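Local coordinates for amphoterin-induced protein 1 (PDB 2XOT), which promotes growth and fasciculation of neurites, may mediate homophilic and heterophilic cell-cell interaction, and dimerises through its leucine-rich repeat region, at residues V125-N130 against V153-D158; D182-P187 against Y208-H213; L201-K206 against K236-F241. All coordinates share one frame; numbering follows the deposited sequence.

Overall arrangement
The three contacts follow the leucine-rich repeat domain toward its C-terminal end, and all are partly buried. Contact 1 joins the loops of two successive repeats, and an arginine with several polar partners carries it. Contact 2 sets helix 180-184 of the last repeat against helix 205-216, chiefly through leucines, with an amide and an imidazole at its more exposed margin. Contact 3 lies within the C-terminal cap and combines a disulfide sulfur beside a histidine with a small leucine-isoleucine pair. Ile156 packs on Leu183 and Leu186, so contacts 1 and 2 touch; contacts 2 and 3 share helix 205-216. The nearest atoms of contacts 1 and 3 are about 12 Å apart.

Contact 1. Residues V125-N130 against V153-D158; sequences VVVDRN and VELIKD
Arg129 runs alongside the backbone of Glu154 and Leu155, and its side chain makes most of the contact. CB starts against the CB of Glu154 at 4.0 Å. The next carbon, CG, stands anti to the backbone N (chi1 168°) and stays over that same Glu154 CB. A bend at chi2 (62°) then turns the chain along the neighbouring peptide, where Arg129 CD lies 3.6 Å from Glu154 O and, at 4.0 Å, also touches Leu155 CD2. Farther out, Glu154 O lies at the edge of the guanidinium, in its plane, 3.5 Å from Arg129 NE; no hydrogen bond spans the two segments there. NE donates instead to the carbonyl oxygen of Asn160, and NH1 forms a salt bridge with Glu133.

Each segment belongs to a loop that follows one of the parallel strands of the leucine-rich repeat domain, 125-130 in repeat 4 and 153-158 in repeat 5, so the contact joins adjacent turns of the solenoid. With an alanine here in place of Arg129, the Asn160 carbonyl and the Glu133 carboxylate would probably lose their arginine partner, and a gap would open beside the Glu154-Leu155 peptide.

The Glu154 carboxylate is turned 51° from the guanidinium plane and pairs with Arg150. Deeper in, Val127 CG1 meets Leu155 CD1 at 4.4 Å, a loose apolar pair beneath the arginine stem. Just before the 3-10 segment at Arg129, Asp128 OD1 accepts from Asn130 N at 2.7 Å, an Asx turn in which the donor approaches from above the carboxylate plane.

Contact 2. Residues D182-P187 against Y208-H213; sequences DLQKLP and YQLFSH
The Gln184 amide and the His213 imidazole meet obliquely, their planes 59° apart, with Gln184 OE1 4.2 Å from His213 CD2. The two side chains cross at about a right angle, and the meeting is a loose contact without a hydrogen bond. Outside the two segments, His213 also meets the ring of Tyr251, the planes at about 55°. A third flat group lies within helix 205-216: one face of the Phe211 ring carries Leu210 CD2, 4.2 Å above the plane and displaced toward the rim, so this methyl touches both the ring and Leu183.

Leu210 is the main apolar link. Its CG lies anti to the backbone N (chi1 -178°), which carries the two methyls across to helix 180-184. There they divide the work. CD1 rests against the backbone of Gln184, 3.9 Å from its N, and also nears Gln184 CG, whereas CD2 meets Leu183 CD1 at 4.1 Å, the two leucine side chains crossing almost perpendicularly.

Helix 180-184 closes the sixth leucine-rich repeat, and helix 205-216 belongs to the cysteine-rich C-terminal flanking region (LRRCT), which caps the hydrophobic end of such solenoids. The contact therefore lies at the join of repeat and cap. The alpha carbons of Gln184 and Leu210, 6.8 Å apart, are the nearest pair between the two segments, in keeping with Leu210 CD1 lying against the Gln184 backbone.

Leu183 and Leu210 are buried, while Gln184 lies at the exposed side of the interface. Beyond it the chain turns, with Leu186 N bonded to Leu183 O at 3.2 Å, and Gln184 O accepts a hydrogen bond from Lys191 NZ.

Contact 3. Residues L201-K206 against K236-F241; sequences LECDCK and KLHNIF
Cys203 sets its sulfur beside the imidazole of His238, with SG 4.3 Å from His238 ND1 and 5.2 Å from the ring centroid. This is an oblique sulfur-aromatic contact, 63° off the ring normal. With SG anti to the carbonyl carbon (chi1 -59°), the Cys203 side chain points toward the segment 236-241; its SG is bonded to Cys231 of the adjoining strand 230-231 in a disulfide. His238 pairs through its backbone with that same Cys231, so the ring sits next to the disulfide that fastens 201-206 to the small two-stranded sheet. The ring of Phe246 meets the His238 ring with planes at about 90°.

A second, wholly apolar touch lies on the buried side. Ile240 extends its chain so that its CD1 reaches Leu201 CD1 at 4.3 Å. The closest alpha carbons across the contact, those of Cys203 and Ile240, are still 7.3 Å apart, and the two segments meet through side chains, with no hydrogen bond between them.

Cys203 and Cys205 form the Cys-X-Cys element found in LRRCT caps, and Cys205 has its own disulfide to Cys248. Between them Asp204 N-caps the helix that follows: its OD1 accepts a weak bond from Lys206 N at 3.3 Å, and its OD2 accepts from Leu207 N.

The contact thus lies at the start of helix 205-216, against strand 238-239, which pairs antiparallel with strand 230-231; Ile240 packs on Leu207 and Phe211 of the helix, while Leu201 reaches back to Leu175 and Leu178 in the loop after strand 167-169.

Contact 1. Residues V125-N130 against V153-D158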
ATOM      1  N   VAL B 125      26.181  -3.407  12.368  1.00 27.28           N
ATOM      2  CA  VAL B 125      27.137  -4.498  12.416  1.00 28.50           C
ATOM      3  C   VAL B 125      26.481  -5.778  12.922  1.00 28.36           C
ATOM      4  O   VAL B 125      26.816  -6.868  12.474  1.00 29.66           O
ATOM      5  CB  VAL B 125      28.380  -4.130  13.297  1.00 28.13           C
ATOM      6  CG1 VAL B 125      29.115  -5.369  13.697  1.00 31.22           C
ATOM      7  CG2 VAL B 125      29.313  -3.153  12.551  1.00 28.36           C
ATOM      8  N   VAL B 126      25.541  -5.647  13.832  1.00 28.93           N
ATOM      9  CA  VAL B 126      24.952  -6.799  14.512  1.00 29.68           C
ATOM     10  C   VAL B 126      23.462  -6.610  14.639  1.00 29.93           C
ATOM     11  O   VAL B 126      23.011  -5.562  15.112  1.00 30.31           O
ATOM     12  CB  VAL B 126      25.557  -6.953  15.941  1.00 29.89           C
ATOM     13  CG1 VAL B 126      24.726  -7.899  16.789  1.00 31.64           C
ATOM     14  CG2 VAL B 126      26.974  -7.422  15.853  1.00 29.91           C
ATOM     15  N   VAL B 127      22.700  -7.624  14.210  1.00 30.76           N
ATOM     16  CA  VAL B 127      21.236  -7.603  14.261  1.00 30.67           C
ATOM     17  C   VAL B 127      20.745  -8.410  15.466  1.00 31.03           C
ATOM     18  O   VAL B 127      20.924  -9.624  15.510  1.00 32.30           O
ATOM     19  CB  VAL B 127      20.613  -8.203  12.952  1.00 31.21           C
ATOM     20  CG1 VAL B 127      19.064  -8.085  12.967  1.00 30.96           C
ATOM     21  CG2 VAL B 127      21.186  -7.512  11.717  1.00 29.96           C
ATOM     22  N   ASP B 128      20.166  -7.735  16.461  1.00 30.85           N
ATOM     23  CA  ASP B 128      19.601  -8.412  17.637  1.00 30.40           C
ATOM     24  C   ASP B 128      18.169  -8.810  17.313  1.00 29.47           C
ATOM     25  O   ASP B 128      17.365  -7.955  17.028  1.00 29.05           O
ATOM     26  CB  ASP B 128      19.626  -7.473  18.865  1.00 30.38           C
ATOM     27  CG  ASP B 128      19.076  -8.129  20.137  1.00 32.00           C
ATOM     28  OD1 ASP B 128      18.324  -9.135  20.046  1.00 31.93           O
ATOM     29  OD2 ASP B 128      19.406  -7.633  21.242  1.00 33.28           O
ATOM     30  N   ARG B 129      17.855 -10.097  17.374  1.00 29.86           N
ATOM     31  CA  ARG B 129      16.470 -10.583  17.164  1.00 29.71           C
ATOM     32  C   ARG B 129      15.407  -9.820  17.950  1.00 29.96           C
ATOM     33  O   ARG B 129      14.264  -9.656  17.479  1.00 29.33           O
ATOM     34  CB  ARG B 129      16.347 -12.048  17.546  1.00 30.20           C
ATOM     35  CG  ARG B 129      14.902 -12.557  17.636  1.00 30.15           C
ATOM     36  CD  ARG B 129      14.175 -12.457  16.269  1.00 31.45           C
ATOM     37  NE  ARG B 129      12.775 -12.878  16.339  1.00 31.10           N
ATOM     38  CZ  ARG B 129      11.778 -12.146  16.843  1.00 33.11           C
ATOM     39  NH1 ARG B 129      12.004 -10.941  17.349  1.00 32.19           N
ATOM     40  NH2 ARG B 129      10.537 -12.630  16.881  1.00 33.54           N
ATOM     41  N   ASN B 130      15.762  -9.379  19.154  1.00 29.36           N
ATOM     42  CA  ASN B 130      14.810  -8.694  20.009  1.00 29.62           C
ATOM     43  C   ASN B 130      14.492  -7.266  19.574  1.00 29.37           C
ATOM     44  O   ASN B 130      13.520  -6.697  20.037  1.00 29.83           O
ATOM     45  CB  ASN B 130      15.286  -8.709  21.470  1.00 30.22           C
ATOM     46  CG  ASN B 130      15.195 -10.093  22.103  1.00 31.86           C
ATOM     47  OD1 ASN B 130      15.983 -10.422  22.992  1.00 35.89           O
ATOM     48  ND2 ASN B 130      14.233 -10.915  21.643  1.00 32.28           N
ATOM     49  N   VAL B 153      19.453 -15.678  11.681  1.00 26.88           N
ATOM     50  CA  VAL B 153      18.565 -16.786  11.363  1.00 27.39           C
ATOM     51  C   VAL B 153      17.300 -16.788  12.224  1.00 27.99           C
ATOM     52  O   VAL B 153      16.269 -17.305  11.815  1.00 28.72           O
ATOM     53  CB  VAL B 153      19.302 -18.142  11.471  1.00 27.64           C
ATOM     54  CG1 VAL B 153      19.554 -18.509  12.946  1.00 26.99           C
ATOM     55  CG2 VAL B 153      18.517 -19.242  10.724  1.00 26.61           C
ATOM     56  N   GLU B 154      17.362 -16.154  13.393  1.00 28.00           N
ATOM     57  CA  GLU B 154      16.222 -16.117  14.308  1.00 27.83           C
ATOM     58  C   GLU B 154      15.050 -15.299  13.772  1.00 27.59           C
ATOM     59  O   GLU B 154      13.926 -15.460  14.246  1.00 27.67           O
ATOM     60  CB  GLU B 154      16.627 -15.561  15.683  1.00 28.15           C
ATOM     61  CG  GLU B 154      17.676 -16.390  16.430  1.00 28.30           C
ATOM     62  CD  GLU B 154      19.086 -16.231  15.866  1.00 29.07           C
ATOM     63  OE1 GLU B 154      19.370 -15.205  15.201  1.00 31.34           O
ATOM     64  OE2 GLU B 154      19.902 -17.138  16.055  1.00 30.15           O
ATOM     65  N   LEU B 155      15.293 -14.416  12.805  1.00 27.26           N
ATOM     66  CA  LEU B 155      14.191 -13.674  12.180  1.00 27.77           C
ATOM     67  C   LEU B 155      13.211 -14.601  11.459  1.00 28.26           C
ATOM     68  O   LEU B 155      12.005 -14.327  11.426  1.00 27.80           O
ATOM     69  CB  LEU B 155      14.716 -12.615  11.202  1.00 27.42           C
ATOM     70  CG  LEU B 155      15.370 -11.392  11.854  1.00 28.94           C
ATOM     71  CD1 LEU B 155      15.988 -10.455  10.811  1.00 26.73           C
ATOM     72  CD2 LEU B 155      14.341 -10.658  12.724  1.00 28.15           C
ATOM     73  N   ILE B 156      13.736 -15.691  10.888  1.00 29.01           N
ATOM     74  CA  ILE B 156      12.960 -16.542   9.991  1.00 29.87           C
ATOM     75  C   ILE B 156      12.850 -18.023  10.377  1.00 30.87           C
ATOM     76  O   ILE B 156      12.013 -18.732   9.816  1.00 31.17           O
ATOM     77  CB  ILE B 156      13.478 -16.420   8.546  1.00 29.60           C
ATOM     78  CG1 ILE B 156      14.958 -16.816   8.451  1.00 28.35           C
ATOM     79  CG2 ILE B 156      13.219 -15.005   8.036  1.00 28.17           C
ATOM     80  CD1 ILE B 156      15.497 -16.833   7.063  1.00 29.37           C
ATOM     81  N   LYS B 157      13.651 -18.481  11.337  1.00 32.09           N
ATOM     82  CA  LYS B 157      13.625 -19.879  11.774  1.00 32.66           C
ATOM     83  C   LYS B 157      12.387 -20.203  12.615  1.00 33.32           C
ATOM     84  O   LYS B 157      12.092 -19.520  13.586  1.00 32.59           O
ATOM     85  CB  LYS B 157      14.891 -20.187  12.580  1.00 33.74           C
ATOM     86  CG  LYS B 157      15.138 -21.655  12.878  1.00 33.76           C
ATOM     87  CD  LYS B 157      16.482 -21.794  13.582  1.00 34.63           C
ATOM     88  CE  LYS B 157      16.832 -23.244  13.877  1.00 37.46           C
ATOM     89  NZ  LYS B 157      18.260 -23.382  14.291  1.00 40.40           N
ATOM     90  N   ASP B 158      11.680 -21.261  12.229  1.00 34.55           N
ATOM     91  CA  ASP B 158      10.517 -21.757  12.967  1.00 35.63           C
ATOM     92  C   ASP B 158      10.857 -21.862  14.445  1.00 36.25           C
ATOM     93  O   ASP B 158      11.889 -22.419  14.817  1.00 36.60           O
ATOM     94  CB  ASP B 158      10.060 -23.121  12.413  1.00 35.64           C
TER

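Contact 2. Residues D182-P187 against Y208-H213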
ATOM      1  N   ASP B 182      19.175 -24.774   7.958  1.00 29.97           N
ATOM      2  CA  ASP B 182      18.017 -24.007   8.401  1.00 30.29           C
ATOM      3  C   ASP B 182      17.311 -23.357   7.224  1.00 29.81           C
ATOM      4  O   ASP B 182      16.079 -23.332   7.164  1.00 30.21           O
ATOM      5  CB  ASP B 182      18.435 -22.911   9.395  1.00 30.63           C
ATOM      6  CG  ASP B 182      18.868 -23.466  10.743  1.00 32.97           C
ATOM      7  OD1 ASP B 182      18.337 -24.519  11.160  1.00 35.66           O
ATOM      8  OD2 ASP B 182      19.719 -22.832  11.399  1.00 35.97           O
ATOM      9  N   LEU B 183      18.090 -22.823   6.295  1.00 29.07           N
ATOM     10  CA  LEU B 183      17.532 -22.165   5.123  1.00 29.27           C
ATOM     11  C   LEU B 183      16.762 -23.110   4.205  1.00 30.07           C
ATOM     12  O   LEU B 183      15.748 -22.698   3.648  1.00 29.59           O
ATOM     13  CB  LEU B 183      18.633 -21.455   4.314  1.00 28.84           C
ATOM     14  CG  LEU B 183      19.332 -20.284   5.011  1.00 27.14           C
ATOM     15  CD1 LEU B 183      20.351 -19.638   4.072  1.00 23.59           C
ATOM     16  CD2 LEU B 183      18.310 -19.276   5.503  1.00 27.46           C
ATOM     17  N   GLN B 184      17.256 -24.352   4.058  1.00 30.46           N
ATOM     18  CA  GLN B 184      16.608 -25.383   3.248  1.00 31.10           C
ATOM     19  C   GLN B 184      15.205 -25.740   3.757  1.00 30.68           C
ATOM     20  O   GLN B 184      14.327 -26.070   2.985  1.00 29.86           O
ATOM     21  CB  GLN B 184      17.465 -26.656   3.202  1.00 31.88           C
ATOM     22  CG  GLN B 184      17.474 -27.346   1.809  1.00 36.37           C
ATOM     23  CD  GLN B 184      16.154 -28.022   1.391  1.00 40.79           C
ATOM     24  OE1 GLN B 184      15.675 -27.839   0.261  1.00 43.46           O
ATOM     25  NE2 GLN B 184      15.590 -28.839   2.284  1.00 43.48           N
ATOM     26  N   LYS B 185      15.010 -25.670   5.062  1.00 30.38           N
ATOM     27  CA  LYS B 185      13.735 -25.996   5.690  1.00 30.45           C
ATOM     28  C   LYS B 185      12.671 -24.935   5.532  1.00 29.88           C
ATOM     29  O   LYS B 185      11.486 -25.201   5.785  1.00 30.59           O
ATOM     30  CB  LYS B 185      13.957 -26.245   7.183  1.00 30.29           C
ATOM     31  CG  LYS B 185      14.592 -27.564   7.449  1.00 31.82           C
ATOM     32  CD  LYS B 185      15.242 -27.645   8.823  1.00 32.72           C
ATOM     33  CE  LYS B 185      15.858 -29.039   8.989  1.00 35.46           C
ATOM     34  NZ  LYS B 185      16.805 -29.155  10.129  1.00 36.37           N
ATOM     35  N   LEU B 186      13.064 -23.733   5.117  1.00 29.16           N
ATOM     36  CA  LEU B 186      12.120 -22.621   5.024  1.00 29.32           C
ATOM     37  C   LEU B 186      11.121 -22.881   3.903  1.00 28.37           C
ATOM     38  O   LEU B 186      11.444 -23.535   2.932  1.00 28.79           O
ATOM     39  CB  LEU B 186      12.833 -21.290   4.747  1.00 29.32           C
ATOM     40  CG  LEU B 186      13.466 -20.435   5.854  1.00 31.34           C
ATOM     41  CD1 LEU B 186      13.796 -21.242   7.065  1.00 31.87           C
ATOM     42  CD2 LEU B 186      14.715 -19.690   5.312  1.00 29.40           C
ATOM     43  N   PRO B 187       9.905 -22.349   4.040  1.00 28.05           N
ATOM     44  CA  PRO B 187       8.968 -22.387   2.931  1.00 27.88           C
ATOM     45  C   PRO B 187       9.461 -21.484   1.796  1.00 27.13           C
ATOM     46  O   PRO B 187      10.052 -20.447   2.050  1.00 26.85           O
ATOM     47  CB  PRO B 187       7.660 -21.863   3.534  1.00 27.41           C
ATOM     48  CG  PRO B 187       8.030 -21.186   4.771  1.00 28.29           C
ATOM     49  CD  PRO B 187       9.364 -21.657   5.217  1.00 27.95           C
ATOM     50  N   TYR B 208      26.165 -24.264  -3.141  1.00 27.38           N
ATOM     51  CA  TYR B 208      25.751 -24.371  -4.531  1.00 27.19           C
ATOM     52  C   TYR B 208      24.401 -25.095  -4.667  1.00 26.82           C
ATOM     53  O   TYR B 208      23.538 -24.693  -5.435  1.00 26.82           O
ATOM     54  CB  TYR B 208      26.813 -25.112  -5.354  1.00 27.69           C
ATOM     55  CG  TYR B 208      26.287 -25.542  -6.698  1.00 27.49           C
ATOM     56  CD1 TYR B 208      26.027 -24.601  -7.687  1.00 29.08           C
ATOM     57  CD2 TYR B 208      26.014 -26.878  -6.972  1.00 26.93           C
ATOM     58  CE1 TYR B 208      25.510 -24.982  -8.926  1.00 28.19           C
ATOM     59  CE2 TYR B 208      25.508 -27.265  -8.197  1.00 26.23           C
ATOM     60  CZ  TYR B 208      25.256 -26.308  -9.168  1.00 28.41           C
ATOM     61  OH  TYR B 208      24.756 -26.664 -10.396  1.00 29.07           O
ATOM     62  N   GLN B 209      24.243 -26.154  -3.902  1.00 26.96           N
ATOM     63  CA  GLN B 209      23.056 -26.987  -3.941  1.00 27.53           C
ATOM     64  C   GLN B 209      21.809 -26.263  -3.469  1.00 26.89           C
ATOM     65  O   GLN B 209      20.714 -26.508  -3.987  1.00 27.22           O
ATOM     66  CB  GLN B 209      23.302 -28.250  -3.121  1.00 28.20           C
ATOM     67  CG  GLN B 209      24.170 -29.226  -3.910  1.00 30.84           C
ATOM     68  CD  GLN B 209      24.942 -30.211  -3.074  1.00 34.32           C
ATOM     69  OE1 GLN B 209      25.829 -30.915  -3.596  1.00 37.38           O
ATOM     70  NE2 GLN B 209      24.639 -30.275  -1.784  1.00 34.45           N
ATOM     71  N   LEU B 210      21.972 -25.374  -2.489  1.00 25.96           N
ATOM     72  CA  LEU B 210      20.878 -24.530  -2.038  1.00 24.75           C
ATOM     73  C   LEU B 210      20.420 -23.606  -3.164  1.00 23.91           C
ATOM     74  O   LEU B 210      19.260 -23.605  -3.536  1.00 23.34           O
ATOM     75  CB  LEU B 210      21.295 -23.713  -0.807  1.00 24.48           C
ATOM     76  CG  LEU B 210      20.174 -22.821  -0.234  1.00 25.25           C
ATOM     77  CD1 LEU B 210      19.231 -23.599   0.747  1.00 24.38           C
ATOM     78  CD2 LEU B 210      20.751 -21.585   0.433  1.00 25.72           C
ATOM     79  N   PHE B 211      21.338 -22.812  -3.695  1.00 23.86           N
ATOM     80  CA  PHE B 211      21.000 -21.827  -4.706  1.00 24.13           C
ATOM     81  C   PHE B 211      20.580 -22.491  -6.031  1.00 25.13           C
ATOM     82  O   PHE B 211      19.779 -21.939  -6.787  1.00 25.77           O
ATOM     83  CB  PHE B 211      22.167 -20.846  -4.878  1.00 24.32           C
ATOM     84  CG  PHE B 211      22.257 -19.825  -3.763  1.00 24.00           C
ATOM     85  CD1 PHE B 211      21.364 -18.775  -3.701  1.00 24.93           C
ATOM     86  CD2 PHE B 211      23.185 -19.948  -2.752  1.00 24.56           C
ATOM     87  CE1 PHE B 211      21.398 -17.865  -2.655  1.00 24.70           C
ATOM     88  CE2 PHE B 211      23.225 -19.011  -1.712  1.00 24.02           C
ATOM     89  CZ  PHE B 211      22.343 -17.980  -1.675  1.00 22.16           C
ATOM     90  N   SER B 212      21.124 -23.676  -6.299  1.00 25.78           N
ATOM     91  CA  SER B 212      20.745 -24.459  -7.476  1.00 27.19           C
ATOM     92  C   SER B 212      19.262 -24.837  -7.403  1.00 26.83           C
ATOM     93  O   SER B 212      18.526 -24.675  -8.361  1.00 27.96           O
ATOM     94  CB  SER B 212      21.622 -25.713  -7.579  1.00 27.61           C
ATOM     95  OG  SER B 212      21.215 -26.550  -8.652  1.00 30.40           O
ATOM     96  N   HIS B 213      18.818 -25.299  -6.245  1.00 26.84           N
ATOM     97  CA  HIS B 213      17.415 -25.539  -6.031  1.00 26.57           C
ATOM     98  C   HIS B 213      16.580 -24.266  -6.233  1.00 26.43           C
ATOM     99  O   HIS B 213      15.612 -24.271  -6.994  1.00 25.02           O
ATOM    100  CB  HIS B 213      17.175 -26.131  -4.637  1.00 27.78           C
ATOM    101  CG  HIS B 213      15.726 -26.319  -4.318  1.00 28.55           C
ATOM    102  ND1 HIS B 213      14.901 -27.088  -5.104  1.00 29.85           N
ATOM    103  CD2 HIS B 213      14.948 -25.803  -3.339  1.00 29.20           C
ATOM    104  CE1 HIS B 213      13.676 -27.048  -4.617  1.00 30.88           C
ATOM    105  NE2 HIS B 213      13.677 -26.280  -3.541  1.00 31.78           N
TER

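Contact 3. Residues L201-K206 against K236-F241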
ATOM      1  N   LEU B 201      30.370 -14.793   0.567  1.00 26.67           N
ATOM      2  CA  LEU B 201      30.019 -16.105   1.105  1.00 27.23           C
ATOM      3  C   LEU B 201      31.130 -17.082   0.767  1.00 28.28           C
ATOM      4  O   LEU B 201      31.660 -17.030  -0.324  1.00 26.99           O
ATOM      5  CB  LEU B 201      28.702 -16.576   0.481  1.00 26.79           C
ATOM      6  CG  LEU B 201      27.512 -15.643   0.739  1.00 27.16           C
ATOM      7  CD1 LEU B 201      26.364 -15.983  -0.187  1.00 23.13           C
ATOM      8  CD2 LEU B 201      27.107 -15.718   2.225  1.00 24.20           C
ATOM      9  N   GLU B 202      31.498 -17.961   1.700  1.00 30.51           N
ATOM     10  CA  GLU B 202      32.502 -19.001   1.409  1.00 32.69           C
ATOM     11  C   GLU B 202      31.934 -19.995   0.389  1.00 31.98           C
ATOM     12  O   GLU B 202      30.830 -20.499   0.555  1.00 31.60           O
ATOM     13  CB  GLU B 202      32.879 -19.785   2.673  1.00 33.63           C
ATOM     14  CG  GLU B 202      33.915 -19.128   3.605  1.00 36.47           C
ATOM     15  CD  GLU B 202      34.342 -20.076   4.748  1.00 37.43           C
ATOM     16  OE1 GLU B 202      33.882 -19.884   5.909  1.00 43.25           O
ATOM     17  OE2 GLU B 202      35.122 -21.024   4.477  1.00 43.72           O
ATOM     18  N   CYS B 203      32.700 -20.292  -0.652  1.00 32.21           N
ATOM     19  CA  CYS B 203      32.298 -21.305  -1.623  1.00 32.67           C
ATOM     20  C   CYS B 203      32.348 -22.689  -0.987  1.00 32.90           C
ATOM     21  O   CYS B 203      33.354 -23.064  -0.382  1.00 32.88           O
ATOM     22  CB  CYS B 203      33.203 -21.276  -2.868  1.00 32.87           C
ATOM     23  SG  CYS B 203      33.249 -19.683  -3.806  1.00 33.22           S
ATOM     24  N   ASP B 204      31.231 -23.416  -1.085  1.00 33.07           N
ATOM     25  CA  ASP B 204      31.215 -24.854  -0.852  1.00 32.93           C
ATOM     26  C   ASP B 204      30.018 -25.465  -1.577  1.00 32.06           C
ATOM     27  O   ASP B 204      29.105 -24.744  -1.994  1.00 31.87           O
ATOM     28  CB  ASP B 204      31.202 -25.179   0.643  1.00 33.89           C
ATOM     29  CG  ASP B 204      29.816 -25.289   1.206  1.00 35.83           C
ATOM     30  OD1 ASP B 204      29.487 -26.344   1.780  1.00 42.34           O
ATOM     31  OD2 ASP B 204      29.045 -24.343   1.071  1.00 40.25           O
ATOM     32  N   CYS B 205      30.022 -26.783  -1.741  1.00 30.83           N
ATOM     33  CA  CYS B 205      29.005 -27.451  -2.582  1.00 30.55           C
ATOM     34  C   CYS B 205      27.591 -27.400  -1.988  1.00 29.96           C
ATOM     35  O   CYS B 205      26.612 -27.365  -2.741  1.00 29.52           O
ATOM     36  CB  CYS B 205      29.403 -28.899  -2.887  1.00 30.09           C
ATOM     37  SG  CYS B 205      30.881 -29.046  -3.927  1.00 31.74           S
ATOM     38  N   LYS B 206      27.486 -27.388  -0.655  1.00 29.29           N
ATOM     39  CA  LYS B 206      26.190 -27.261  -0.004  1.00 29.26           C
ATOM     40  C   LYS B 206      25.582 -25.891  -0.326  1.00 28.88           C
ATOM     41  O   LYS B 206      24.375 -25.785  -0.542  1.00 28.36           O
ATOM     42  CB  LYS B 206      26.282 -27.495   1.512  1.00 29.49           C
ATOM     43  N   LYS B 236      39.621 -15.262  -4.301  1.00 45.13           N
ATOM     44  CA  LYS B 236      39.092 -14.918  -5.622  1.00 43.96           C
ATOM     45  C   LYS B 236      37.573 -15.129  -5.651  1.00 42.99           C
ATOM     46  O   LYS B 236      37.059 -16.077  -5.061  1.00 42.44           O
ATOM     47  CB  LYS B 236      39.769 -15.753  -6.690  1.00 43.93           C
ATOM     48  N   LEU B 237      36.862 -14.233  -6.331  1.00 41.72           N
ATOM     49  CA  LEU B 237      35.398 -14.290  -6.396  1.00 40.15           C
ATOM     50  C   LEU B 237      34.941 -15.211  -7.521  1.00 38.76           C
ATOM     51  O   LEU B 237      35.458 -15.144  -8.635  1.00 38.48           O
ATOM     52  CB  LEU B 237      34.814 -12.894  -6.589  1.00 39.94           C
ATOM     53  N   HIS B 238      33.971 -16.071  -7.217  1.00 37.15           N
ATOM     54  CA  HIS B 238      33.325 -16.914  -8.215  1.00 36.02           C
ATOM     55  C   HIS B 238      31.837 -16.708  -8.161  1.00 34.41           C
ATOM     56  O   HIS B 238      31.292 -16.450  -7.105  1.00 33.52           O
ATOM     57  CB  HIS B 238      33.634 -18.378  -7.942  1.00 36.35           C
ATOM     58  CG  HIS B 238      35.092 -18.702  -8.023  1.00 37.69           C
ATOM     59  ND1 HIS B 238      35.944 -18.559  -6.951  1.00 39.46           N
ATOM     60  CD2 HIS B 238      35.858 -19.107  -9.063  1.00 39.66           C
ATOM     61  CE1 HIS B 238      37.167 -18.892  -7.317  1.00 40.04           C
ATOM     62  NE2 HIS B 238      37.145 -19.224  -8.594  1.00 40.84           N
ATOM     63  N   ASN B 239      31.182 -16.835  -9.304  1.00 32.89           N
ATOM     64  CA  ASN B 239      29.739 -16.863  -9.331  1.00 32.10           C
ATOM     65  C   ASN B 239      29.274 -18.213  -8.795  1.00 31.47           C
ATOM     66  O   ASN B 239      29.732 -19.268  -9.246  1.00 31.36           O
ATOM     67  CB  ASN B 239      29.222 -16.656 -10.744  1.00 31.72           C
ATOM     68  CG  ASN B 239      27.724 -16.425 -10.781  1.00 31.31           C
ATOM     69  OD1 ASN B 239      27.238 -15.320 -10.502  1.00 30.78           O
ATOM     70  ND2 ASN B 239      26.987 -17.456 -11.132  1.00 27.51           N
ATOM     71  N   ILE B 240      28.375 -18.185  -7.825  1.00 30.38           N
ATOM     72  CA  ILE B 240      27.910 -19.414  -7.165  1.00 29.30           C
ATOM     73  C   ILE B 240      27.509 -20.465  -8.208  1.00 29.31           C
ATOM     74  O   ILE B 240      27.848 -21.633  -8.081  1.00 29.57           O
ATOM     75  CB  ILE B 240      26.726 -19.116  -6.182  1.00 29.10           C
ATOM     76  CG1 ILE B 240      27.237 -18.328  -4.969  1.00 28.87           C
ATOM     77  CG2 ILE B 240      26.078 -20.376  -5.683  1.00 27.88           C
ATOM     78  CD1 ILE B 240      26.150 -17.876  -4.027  1.00 27.06           C
ATOM     79  N   PHE B 241      26.837 -20.026  -9.265  1.00 29.24           N
ATOM     80  CA  PHE B 241      26.360 -20.930 -10.320  1.00 29.42           C
ATOM     81  C   PHE B 241      27.462 -21.490 -11.228  1.00 29.92           C
ATOM     82  O   PHE B 241      27.181 -22.284 -12.105  1.00 30.74           O
ATOM     83  CB  PHE B 241      25.214 -20.285 -11.107  1.00 28.54           C
ATOM     84  CG  PHE B 241      24.077 -19.902 -10.236  1.00 27.68           C
ATOM     85  CD1 PHE B 241      23.240 -20.883  -9.719  1.00 27.18           C
ATOM     86  CD2 PHE B 241      23.902 -18.583  -9.835  1.00 26.44           C
ATOM     87  CE1 PHE B 241      22.212 -20.555  -8.860  1.00 26.11           C
ATOM     88  CE2 PHE B 241      22.878 -18.241  -8.956  1.00 26.58           C
ATOM     89  CZ  PHE B 241      22.026 -19.231  -8.470  1.00 25.63           C
TER